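Local coordinates for endoglucanase (Cryptopygus antarcticus, PDB 5H4U), which hydrolyses internal beta-1,4-glucosidic linkages in soluble cellulose derivatives, lichenan and barley beta-glucan, releasing mainly short cello-oligosaccharides, at residues C74-P79 with T214-C219; A105-T110 with N135-M140. All coordinates share one frame; numbering follows the deposited sequence.

Overall arrangement
Contact 2 lies in the core and contact 1 is only partly buried, although the surface buried in each is similar, 191 and 180 Å² respectively. Neither has a direct hydrogen bond across it. Contact 2 joins two strands of the family 45 barrel across its interior through rings, a thioether and methyl groups. Contact 1 holds the end of helix 211-217 to the loop before strand 80-82; between its segments, water bridges and lysine methylenes replace the rings of contact 2. The two share no element of secondary structure, but they adjoin where the Pro79 ring meets the backbone carbonyl of Met140, their centres about 15 Å apart. Strand 85-94 borders contact 1 through Phe89 and contact 2 through Ile94.

Contact 1: residues C74-P79 with T214-C219; sequences CNDQQP and TQKSQC
The last turn of helix 211-217 faces the loop that leads into strand 80-82, where Lys216 lies against Asp76 and Ser217 against Gln77. No direct hydrogen bond joins the two segments. OD1 of Asp76 sits 3.5 Å from CG of Lys216, touching the aliphatic part of the lysine. The side chains cross obliquely, and the lysine chain, bent at chi4 (75°), carries NZ away to the carbonyl of Ile212, one helical turn back, so that the opposite charges do not meet: OD1 of Asp76 and NZ of Lys216 are 5.5 Å apart.

Water does the polar bridging. One water donates to the carbonyl O of Lys216 at 2.8 Å and reaches OD2 of Asp76 and NE2 of Gln77 only weakly; another lies 2.8 Å from both O of Lys216 and OD2 of Asp76. An alanine in place of Asp76 would probably cost both waters their carboxylate partner and uncover the methylenes of Lys216. In this family 45 fold, strand 85-94 backs the junction, with Phe89 touching Gln77, Lys216 and Ser217. NE2 of Gln77 comes 3.9 Å from CA of Ser217 and is hydrogen-bonded to O of Arg48. Gln218, with positive phi, leaves the helix inside an ST turn in which Cys219 N donates to Ser217 OG at 3.3 Å, with an N-H...O angle of 168°; Ser217 OG is also hydrogen-bonded to OE1 of Gln124.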
loop_
_atom_site.group_PDB
_atom_site.type_symbol
_atom_site.label_atom_id
_atom_site.label_comp_id
_atom_site.label_asym_id
_atom_site.label_seq_id
_atom_site.Cartn_x
_atom_site.Cartn_y
_atom_site.Cartn_z
ATOM N N CYS A 74 -0.434 -8.220 -4.957
ATOM C CA CYS A 74 0.300 -9.424 -4.586
ATOM C C CYS A 74 0.466 -9.533 -3.070
ATOM O O CYS A 74 0.650 -8.526 -2.372
ATOM C CB CYS A 74 1.667 -9.427 -5.270
ATOM S SG CYS A 74 1.660 -9.521 -7.125
ATOM N N ASN A 75 0.419 -10.776 -2.563
ATOM C CA ASN A 75 0.624 -11.025 -1.138
ATOM C C ASN A 75 1.941 -10.405 -0.712
ATOM O O ASN A 75 2.096 -9.946 0.426
ATOM C CB ASN A 75 0.633 -12.528 -0.862
ATOM C CG ASN A 75 -0.727 -13.182 -1.062
ATOM O OD1 ASN A 75 -1.750 -12.583 -0.785
ATOM N ND2 ASN A 75 -0.735 -14.425 -1.544
ATOM N N ASP A 76 2.847 -10.296 -1.673
ATOM C CA ASP A 76 4.183 -9.761 -1.551
ATOM C C ASP A 76 4.199 -8.291 -1.169
ATOM O O ASP A 76 5.220 -7.783 -0.687
ATOM C CB ASP A 76 4.775 -9.858 -2.958
ATOM C CG ASP A 76 6.149 -10.345 -2.975
ATOM O OD1 ASP A 76 6.706 -10.443 -1.877
ATOM O OD2 ASP A 76 6.666 -10.630 -4.082
ATOM N N GLN A 77 3.088 -7.597 -1.360
ATOM C CA GLN A 77 3.061 -6.165 -1.158
ATOM C C GLN A 77 2.426 -5.764 0.167
ATOM O O GLN A 77 1.820 -4.698 0.276
ATOM C CB GLN A 77 2.410 -5.527 -2.385
ATOM C CG GLN A 77 3.492 -5.366 -3.478
ATOM C CD GLN A 77 2.955 -5.126 -4.874
ATOM O OE1 GLN A 77 1.915 -4.501 -5.059
ATOM N NE2 GLN A 77 3.675 -5.629 -5.874
ATOM N N GLN A 78 2.586 -6.588 1.179
ATOM C CA GLN A 78 2.203 -6.358 2.558
ATOM C C GLN A 78 3.296 -5.609 3.312
ATOM O O GLN A 78 4.476 -5.707 2.967
ATOM C CB GLN A 78 1.963 -7.666 3.270
ATOM C CG GLN A 78 0.684 -8.317 2.967
ATOM C CD GLN A 78 0.564 -9.550 3.798
ATOM O OE1 GLN A 78 1.256 -10.531 3.583
ATOM N NE2 GLN A 78 -0.267 -9.480 4.803
ATOM N N PRO A 79 2.907 -4.905 4.373
ATOM C CA PRO A 79 3.895 -4.197 5.184
ATOM C C PRO A 79 4.713 -5.170 6.007
ATOM O O PRO A 79 4.244 -6.242 6.404
ATOM C CB PRO A 79 3.045 -3.295 6.087
ATOM C CG PRO A 79 1.722 -3.975 6.178
ATOM C CD PRO A 79 1.529 -4.697 4.860
ATOM N N THR A 214 11.916 -2.834 -3.947
ATOM C CA THR A 214 11.856 -2.994 -5.399
ATOM C C THR A 214 12.063 -4.429 -5.852
ATOM O O THR A 214 11.659 -4.775 -6.964
ATOM C CB THR A 214 12.889 -2.111 -6.106
ATOM O OG1 THR A 214 14.197 -2.671 -5.945
ATOM C CG2 THR A 214 12.872 -0.725 -5.541
ATOM N N GLN A 215 12.684 -5.272 -5.045
ATOM C CA GLN A 215 12.745 -6.675 -5.425
ATOM C C GLN A 215 11.387 -7.346 -5.264
ATOM O O GLN A 215 11.132 -8.373 -5.900
ATOM C CB GLN A 215 13.852 -7.372 -4.621
ATOM C CG GLN A 215 13.670 -8.841 -4.327
ATOM C CD GLN A 215 13.498 -9.091 -2.828
ATOM O OE1 GLN A 215 14.361 -8.702 -2.019
ATOM N NE2 GLN A 215 12.377 -9.730 -2.444
ATOM N N LYS A 216 10.495 -6.756 -4.466
ATOM C CA LYS A 216 9.124 -7.232 -4.359
ATOM C C LYS A 216 8.245 -6.654 -5.463
ATOM O O LYS A 216 7.554 -7.399 -6.167
ATOM C CB LYS A 216 8.566 -6.863 -2.990
ATOM C CG LYS A 216 8.976 -7.795 -1.883
ATOM C CD LYS A 216 8.916 -7.111 -0.544
ATOM C CE LYS A 216 9.548 -7.985 0.492
ATOM N NZ LYS A 216 11.023 -7.941 0.326
ATOM N N SER A 217 8.290 -5.330 -5.659
ATOM C CA SER A 217 7.352 -4.694 -6.584
ATOM C C SER A 217 7.775 -4.841 -8.034
ATOM O O SER A 217 6.916 -4.878 -8.924
ATOM C CB SER A 217 7.221 -3.212 -6.260
ATOM O OG SER A 217 8.421 -2.531 -6.585
ATOM N N GLN A 218 9.082 -4.923 -8.274
ATOM C CA GLN A 218 9.725 -5.042 -9.581
ATOM C C GLN A 218 9.662 -3.747 -10.378
ATOM O O GLN A 218 10.002 -3.743 -11.570
ATOM C CB GLN A 218 9.151 -6.199 -10.406
ATOM N N CYS A 219 9.294 -2.633 -9.740
ATOM C CA CYS A 219 9.098 -1.339 -10.395
ATOM C C CYS A 219 10.158 -0.363 -9.903
ATOM O O CYS A 219 10.105 0.095 -8.756
ATOM C CB CYS A 219 7.702 -0.809 -10.118
ATOM S SG CYS A 219 7.335 0.684 -11.045
HETATM O O HOH W 1 4.934 -8.394 -5.786
HETATM O O HOH W 2 8.225 -10.164 -6.325
#

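Contact 2: residues A105-T110 with N135-M140; sequences ACYEMT and NHFDLM
Phe137 places CG anti to its carbonyl carbon (chi1 -83°), which sends its ring across to Tyr107, whereas Met109 sets CG between backbone N and carbonyl carbon (chi1 44°) and bends again at chi3, bringing its sulfur and methyl to Phe137 and Leu139. The aromatic pair is T-shaped: the edge of Phe137 is directed at one face of Tyr107, with planes at 70° and centroids 5.3 Å apart. CZ of Phe137 lies 3.7 Å from CG of Tyr107, offset toward the rim of the tyrosine ring, and CE2 of Phe137 approaches CD1 of Tyr107 at 3.8 Å.

Beside this pair, SD of Met109 is 5.1 Å from the centroid of the Phe137 ring, an oblique Met-aromatic contact. The methionine ends tip to tip with Leu139, its CE 3.7 Å from CD1 and 3.9 Å from CD2 of that leucine. All four side chains are buried.

The CA atoms of Tyr107 and Phe137 are 9.9 Å apart, too far for the two strands to be paired. The pairings run in a closed circuit, from 135-140 through 85-94, 120-128, 106-111, 201-207 and 19-27 back to 135-140, so the contact spans the interior of a barrel, consistent with the double-psi beta-barrel clan of this family. Between Phe137 and Leu139 comes Asp138, probably the proton donor of the active site, whose CB lies on the other face of the strand from theirs. Ile94 of strand 85-94 touches both Tyr107 and Phe137, while Met202 and Phe204 of strand 201-207 also pack on Phe137.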
loop_
_atom_site.group_PDB
_atom_site.type_symbol
_atom_site.label_atom_id
_atom_site.label_comp_id
_atom_site.label_asym_id
_atom_site.label_seq_id
_atom_site.Cartn_x
_atom_site.Cartn_y
_atom_site.Cartn_z
ATOM N N ALA A 105 7.911 5.741 -6.774
ATOM C CA ALA A 105 8.834 6.507 -5.971
ATOM C C ALA A 105 8.746 6.035 -4.531
ATOM O O ALA A 105 7.697 5.577 -4.065
ATOM C CB ALA A 105 8.526 7.994 -6.061
ATOM N N CYS A 106 9.863 6.125 -3.831
ATOM C CA CYS A 106 9.912 5.758 -2.426
ATOM C C CYS A 106 10.061 6.975 -1.538
ATOM O O CYS A 106 10.769 7.936 -1.863
ATOM C CB CYS A 106 11.044 4.784 -2.121
ATOM S SG CYS A 106 10.689 3.188 -2.790
ATOM N N TYR A 107 9.417 6.896 -0.398
ATOM C CA TYR A 107 9.482 7.951 0.583
ATOM C C TYR A 107 9.778 7.287 1.916
ATOM O O TYR A 107 9.266 6.198 2.193
ATOM C CB TYR A 107 8.166 8.753 0.584
ATOM C CG TYR A 107 7.823 9.302 -0.796
ATOM C CD1 TYR A 107 7.261 8.492 -1.765
ATOM C CD2 TYR A 107 8.087 10.629 -1.133
ATOM C CE1 TYR A 107 6.978 8.975 -3.006
ATOM C CE2 TYR A 107 7.797 11.121 -2.379
ATOM C CZ TYR A 107 7.237 10.287 -3.312
ATOM O OH TYR A 107 6.912 10.753 -4.567
ATOM N N GLU A 108 10.688 7.877 2.684
ATOM C CA GLU A 108 10.863 7.489 4.074
ATOM C C GLU A 108 10.267 8.570 4.964
ATOM O O GLU A 108 10.514 9.766 4.766
ATOM C CB GLU A 108 12.315 7.215 4.439
ATOM C CG GLU A 108 12.926 8.266 5.287
ATOM C CD GLU A 108 14.291 7.882 5.811
ATOM O OE1 GLU A 108 14.551 8.294 6.961
ATOM O OE2 GLU A 108 15.066 7.153 5.129
ATOM N N MET A 109 9.428 8.148 5.896
ATOM C CA MET A 109 8.663 9.044 6.739
ATOM C C MET A 109 8.962 8.762 8.203
ATOM O O MET A 109 9.164 7.605 8.604
ATOM C CB MET A 109 7.132 8.937 6.427
ATOM C CG MET A 109 6.500 7.513 6.252
ATOM S SD MET A 109 4.819 7.539 5.466
ATOM C CE MET A 109 3.902 6.369 6.395
ATOM N N THR A 110 9.030 9.838 8.978
ATOM C CA THR A 110 9.100 9.774 10.424
ATOM C C THR A 110 7.718 10.123 10.950
ATOM O O THR A 110 7.193 11.207 10.671
ATOM C CB THR A 110 10.135 10.737 11.001
ATOM O OG1 THR A 110 11.404 10.476 10.403
ATOM C CG2 THR A 110 10.257 10.519 12.508
ATOM N N ASN A 135 -0.559 16.515 1.263
ATOM C CA ASN A 135 0.192 15.263 1.148
ATOM C C ASN A 135 -0.469 14.143 1.939
ATOM O O ASN A 135 -0.513 14.179 3.173
ATOM C CB ASN A 135 1.634 15.448 1.584
ATOM C CG ASN A 135 2.312 16.526 0.823
ATOM O OD1 ASN A 135 2.168 16.596 -0.404
ATOM N ND2 ASN A 135 3.106 17.349 1.514
ATOM N N HIS A 136 -0.930 13.125 1.224
ATOM C CA HIS A 136 -1.736 12.070 1.811
ATOM C C HIS A 136 -1.138 10.741 1.385
ATOM O O HIS A 136 -0.983 10.495 0.184
ATOM C CB HIS A 136 -3.175 12.185 1.303
ATOM C CG HIS A 136 -3.858 13.455 1.702
ATOM N ND1 HIS A 136 -4.918 13.499 2.582
ATOM C CD2 HIS A 136 -3.623 14.737 1.328
ATOM C CE1 HIS A 136 -5.312 14.753 2.727
ATOM N NE2 HIS A 136 -4.542 15.524 1.980
ATOM N N PHE A 137 -0.829 9.878 2.351
ATOM C CA PHE A 137 -0.305 8.543 2.072
ATOM C C PHE A 137 -1.266 7.539 2.685
ATOM O O PHE A 137 -1.530 7.586 3.889
ATOM C CB PHE A 137 1.103 8.351 2.644
ATOM C CG PHE A 137 2.204 8.883 1.771
ATOM C CD1 PHE A 137 2.450 10.245 1.692
ATOM C CD2 PHE A 137 3.040 8.018 1.079
ATOM C CE1 PHE A 137 3.476 10.732 0.910
ATOM C CE2 PHE A 137 4.065 8.500 0.287
ATOM C CZ PHE A 137 4.286 9.850 0.193
ATOM N N ASP A 138 -1.774 6.629 1.866
ATOM C CA ASP A 138 -2.691 5.581 2.315
ATOM C C ASP A 138 -1.862 4.315 2.388
ATOM O O ASP A 138 -1.532 3.728 1.363
ATOM C CB ASP A 138 -3.891 5.426 1.380
ATOM C CG ASP A 138 -4.477 6.774 0.931
ATOM O OD1 ASP A 138 -4.597 7.701 1.774
ATOM O OD2 ASP A 138 -4.844 6.909 -0.267
ATOM N N LEU A 139 -1.464 3.936 3.596
ATOM C CA LEU A 139 -0.633 2.751 3.770
ATOM C C LEU A 139 -1.425 1.488 3.460
ATOM O O LEU A 139 -2.549 1.309 3.930
ATOM C CB LEU A 139 -0.058 2.693 5.195
ATOM C CG LEU A 139 0.984 3.720 5.675
ATOM C CD1 LEU A 139 0.616 5.144 5.357
ATOM C CD2 LEU A 139 1.234 3.599 7.161
ATOM N N MET A 140 -0.805 0.584 2.723
ATOM C CA MET A 140 -1.466 -0.656 2.337
ATOM C C MET A 140 -1.296 -1.674 3.465
ATOM O O MET A 140 -0.230 -2.260 3.642
ATOM C CB MET A 140 -0.900 -1.146 1.010
ATOM C CG MET A 140 -1.571 -0.478 -0.169
ATOM S SD MET A 140 -0.843 -0.776 -1.804
ATOM C CE MET A 140 -1.676 -2.295 -2.240
#